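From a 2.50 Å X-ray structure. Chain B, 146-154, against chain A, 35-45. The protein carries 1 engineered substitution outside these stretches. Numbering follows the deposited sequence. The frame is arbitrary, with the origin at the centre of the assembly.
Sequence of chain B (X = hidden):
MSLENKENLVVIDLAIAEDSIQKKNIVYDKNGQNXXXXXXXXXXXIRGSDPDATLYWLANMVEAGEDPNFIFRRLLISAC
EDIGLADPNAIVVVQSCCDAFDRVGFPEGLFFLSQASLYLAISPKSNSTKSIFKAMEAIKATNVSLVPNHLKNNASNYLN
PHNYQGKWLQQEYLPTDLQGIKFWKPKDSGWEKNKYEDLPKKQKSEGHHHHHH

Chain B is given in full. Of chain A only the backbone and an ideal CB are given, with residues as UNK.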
# COMPACT_ATOMS: atom_id res chain seq x y z
N LEU B 146 24.28 -22.49 18.47
CA LEU B 146 23.87 -21.80 19.72
C LEU B 146 23.84 -20.30 19.53
O LEU B 146 24.49 -19.78 18.61
CB LEU B 146 24.80 -22.11 20.88
CG LEU B 146 24.57 -23.51 21.47
CD1 LEU B 146 25.59 -23.76 22.60
CD2 LEU B 146 23.08 -23.70 21.92
N VAL B 147 23.08 -19.59 20.35
CA VAL B 147 22.97 -18.19 20.06
C VAL B 147 24.14 -17.49 20.68
O VAL B 147 24.46 -17.76 21.82
CB VAL B 147 21.62 -17.58 20.48
CG1 VAL B 147 21.57 -16.12 20.06
CG2 VAL B 147 20.50 -18.32 19.83
N PRO B 148 24.82 -16.62 19.93
CA PRO B 148 25.89 -15.91 20.65
C PRO B 148 25.33 -15.13 21.85
O PRO B 148 24.23 -14.56 21.75
CB PRO B 148 26.47 -14.97 19.59
CG PRO B 148 26.16 -15.66 18.25
CD PRO B 148 24.92 -16.49 18.46
N ASN B 149 26.06 -15.12 22.95
CA ASN B 149 25.67 -14.39 24.14
C ASN B 149 25.18 -12.96 23.92
O ASN B 149 24.17 -12.54 24.52
CB ASN B 149 26.75 -14.48 25.24
CG ASN B 149 27.05 -15.95 25.65
OD1 ASN B 149 26.17 -16.85 25.55
ND2 ASN B 149 28.28 -16.20 26.08
N HIS B 150 25.87 -12.18 23.10
CA HIS B 150 25.52 -10.77 22.99
C HIS B 150 24.24 -10.57 22.16
O HIS B 150 23.78 -9.45 22.01
CB HIS B 150 26.67 -9.96 22.41
CG HIS B 150 26.96 -10.29 20.99
ND1 HIS B 150 27.66 -11.42 20.63
CD2 HIS B 150 26.65 -9.66 19.83
CE1 HIS B 150 27.76 -11.48 19.32
NE2 HIS B 150 27.15 -10.43 18.81
N LEU B 151 23.70 -11.66 21.62
CA LEU B 151 22.55 -11.64 20.74
C LEU B 151 21.35 -12.27 21.40
O LEU B 151 20.28 -12.30 20.81
CB LEU B 151 22.81 -12.38 19.42
CG LEU B 151 23.91 -11.79 18.54
CD1 LEU B 151 24.05 -12.59 17.23
CD2 LEU B 151 23.69 -10.33 18.31
N LYS B 152 21.53 -12.79 22.62
CA LYS B 152 20.42 -13.34 23.39
C LYS B 152 19.43 -12.28 23.85
O LYS B 152 19.74 -11.07 23.92
CB LYS B 152 20.93 -14.09 24.62
CG LYS B 152 21.53 -15.46 24.32
CD LYS B 152 21.84 -16.22 25.60
CE LYS B 152 22.97 -17.20 25.36
NZ LYS B 152 22.75 -18.44 26.16
N ASN B 153 18.24 -12.73 24.17
CA ASN B 153 17.26 -11.84 24.75
C ASN B 153 17.78 -11.14 26.03
O ASN B 153 18.25 -11.81 26.96
CB ASN B 153 16.02 -12.68 25.04
CG ASN B 153 14.91 -11.88 25.61
OD1 ASN B 153 14.32 -12.28 26.60
ND2 ASN B 153 14.62 -10.72 25.01
N ASN B 154 17.69 -9.81 26.09
CA ASN B 154 18.25 -9.03 27.22
C ASN B 154 19.76 -9.17 27.42
O ASN B 154 20.23 -8.97 28.53
CB ASN B 154 17.66 -9.43 28.60
CG ASN B 154 16.17 -9.37 28.64
OD1 ASN B 154 15.55 -8.61 27.88
ND2 ASN B 154 15.57 -10.18 29.51
N UNK A 35 13.91 -20.09 22.97
CA UNK A 35 13.57 -19.76 21.56
C UNK A 35 13.39 -18.23 21.48
O UNK A 35 13.36 -17.63 20.39
CB UNK A 35 12.31 -20.49 21.10
N UNK A 36 13.33 -17.60 22.65
CA UNK A 36 13.31 -16.12 22.75
C UNK A 36 14.66 -15.58 22.35
O UNK A 36 14.78 -14.46 21.84
CB UNK A 36 12.95 -15.66 24.16
N UNK A 37 15.68 -16.39 22.57
CA UNK A 37 17.06 -16.06 22.23
C UNK A 37 17.25 -16.10 20.73
O UNK A 37 18.02 -15.32 20.18
CB UNK A 37 18.04 -17.02 22.92
N UNK A 38 16.57 -17.02 20.05
CA UNK A 38 16.75 -17.09 18.60
C UNK A 38 16.05 -15.92 17.95
O UNK A 38 16.60 -15.31 17.04
CB UNK A 38 16.22 -18.41 18.04
N UNK A 39 14.84 -15.58 18.41
CA UNK A 39 14.09 -14.53 17.74
C UNK A 39 14.73 -13.20 18.05
O UNK A 39 14.73 -12.30 17.24
CB UNK A 39 12.62 -14.54 18.16
N UNK A 40 15.33 -13.12 19.22
CA UNK A 40 16.12 -11.95 19.53
C UNK A 40 17.30 -11.83 18.56
O UNK A 40 17.57 -10.77 18.01
CB UNK A 40 16.61 -12.01 20.98
N UNK A 41 18.02 -12.93 18.32
CA UNK A 41 19.17 -12.83 17.42
C UNK A 41 18.71 -12.38 16.02
O UNK A 41 19.34 -11.52 15.38
CB UNK A 41 19.90 -14.17 17.34
N UNK A 42 17.57 -12.94 15.60
CA UNK A 42 16.89 -12.62 14.35
C UNK A 42 16.52 -11.15 14.23
O UNK A 42 16.87 -10.53 13.23
CB UNK A 42 15.63 -13.47 14.22
N UNK A 43 15.84 -10.59 15.24
CA UNK A 43 15.47 -9.17 15.20
C UNK A 43 16.70 -8.24 15.33
O UNK A 43 16.79 -7.19 14.66
CB UNK A 43 14.47 -8.87 16.32
N UNK A 44 17.66 -8.60 16.18
CA UNK A 44 18.88 -7.76 16.23
C UNK A 44 19.64 -7.80 14.92
O UNK A 44 20.29 -6.84 14.56
CB UNK A 44 19.80 -8.21 17.36
N UNK A 45 19.56 -8.93 14.20
CA UNK A 45 20.20 -9.04 12.88
C UNK A 45 19.51 -8.13 11.88
O UNK A 45 20.18 -7.41 11.15
CB UNK A 45 20.17 -10.49 12.38

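Chain A runs through this contact as a helix, with the turn of chain B from V147(B) to N153(B) lying along one side of it. Position 35 points its CA-to-CB bond away from chain B, with nothing of that stretch within 5.5 Å of the ideal CB. Many side chains would fit; the residue is H35(A), which makes no contact. Position 36 points sideways, its ideal CB 4.4 Å from CB of N153(B). Small or large residues are possible if the side chain leads outward, and F36(A), with chi1 in m, does so.

Position 37 is more telling. Its ideal CB lies 4.1 Å from CG of K152(B) and 4.5 Å from N of N153(B), so a short acceptor, Asp or Asn, would suit a site offering both an amide and a lysine. The residue is D37(A). The bond from N153(B) N to D37(A) OD1 measures 3.1 Å with an angle of 148° at the hydrogen. NZ of K152(B) stays 4.3 Å from OD2 of D37(A), beyond a salt bridge; a water donates to that OD2 and accepts a weak bond from the same NZ.

Position 38 points away, yet its ideal CB is 4.6 Å from CG2 of V147(B), which favours a modest apolar group. V38(A) fits, its CG2 3.9 Å from CG2 of V147(B). Position 39 faces away with open choice as far as chain B is concerned; it is I39(A).

Position 40 points toward chain B, its ideal CB 3.7 Å from both N of N153(B) and O of L151(B). So close an approach favours a small residue, and the carbonyl would reward a donor: Ser is attractive, Ala or Gly possible. S40(A), with chi1 in t, donates from OG to O of L151(B) at 3.0 Å.

At position 41 the ideal CB is 3.7 Å from CG1 of V147(B) and 4.0 Å from O of L151(B), again suggesting Ala, Gly or Ser. A41(A) packs its methyl against that valine and, at 4.0 Å between the two CB atoms, against L151(B).

Position 42 points away and 43 is out of reach, so chain B sets no preference at either; they are F42(A) and I43(A). Position 44 points toward chain B, its ideal CB 4.5 Å from CD2 of L151(B), with the carbonyls of L151(B) and K152(B) farther along. A long aliphatic chain, perhaps with a polar end, would suit. K44(A) passes its CD 4.1 Å from CD2 of L151(B), and its NZ donates to OG of S40(A) at 2.5 Å. Position 45 points sideways with nothing of chain B within 5.5 Å of its ideal CB, so many residues would do; S45(A) turns its OG back to donate to O of A41(A).

Chain A (35-45) HFDVISAFIKS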
# COMPACT_ATOMS: atom_id res chain seq x y z
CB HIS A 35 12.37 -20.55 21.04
CG HIS A 35 11.05 -20.03 21.51
ND1 HIS A 35 10.75 -19.85 22.85
CD2 HIS A 35 9.93 -19.66 20.83
CE1 HIS A 35 9.52 -19.38 22.96
NE2 HIS A 35 9.00 -19.26 21.75
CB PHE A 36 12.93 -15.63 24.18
CG PHE A 36 11.47 -15.54 24.42
CD1 PHE A 36 10.72 -14.53 23.85
CD2 PHE A 36 10.82 -16.50 25.17
CE1 PHE A 36 9.35 -14.44 24.03
CE2 PHE A 36 9.45 -16.44 25.37
CZ PHE A 36 8.70 -15.40 24.80
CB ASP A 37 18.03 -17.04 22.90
CG ASP A 37 18.15 -16.81 24.40
OD1 ASP A 37 17.78 -15.72 24.86
OD2 ASP A 37 18.65 -17.70 25.13
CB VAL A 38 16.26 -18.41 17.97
CG1 VAL A 38 16.49 -18.36 16.49
CG2 VAL A 38 16.99 -19.60 18.58
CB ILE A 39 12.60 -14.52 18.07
CG1 ILE A 39 11.92 -13.42 17.25
CG2 ILE A 39 12.35 -14.29 19.55
CD1 ILE A 39 10.67 -13.87 16.62
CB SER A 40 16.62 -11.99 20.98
OG SER A 40 17.63 -11.01 21.16
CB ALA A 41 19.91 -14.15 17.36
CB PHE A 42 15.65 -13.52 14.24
CG PHE A 42 14.68 -13.13 13.16
CD1 PHE A 42 14.93 -13.42 11.82
CD2 PHE A 42 13.46 -12.53 13.49
CE1 PHE A 42 14.01 -13.10 10.83
CE2 PHE A 42 12.53 -12.23 12.51
CZ PHE A 42 12.80 -12.52 11.18
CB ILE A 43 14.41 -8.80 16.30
CG1 ILE A 43 13.04 -9.40 15.96
CG2 ILE A 43 14.38 -7.29 16.59
CD1 ILE A 43 12.54 -9.10 14.57
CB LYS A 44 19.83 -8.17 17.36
CG LYS A 44 19.27 -8.05 18.75
CD LYS A 44 20.05 -8.94 19.70
CE LYS A 44 19.90 -8.42 21.12
NZ LYS A 44 18.54 -8.69 21.64
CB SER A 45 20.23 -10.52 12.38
OG SER A 45 21.07 -11.35 13.20
O HOH W 1 20.11 -17.50 27.98
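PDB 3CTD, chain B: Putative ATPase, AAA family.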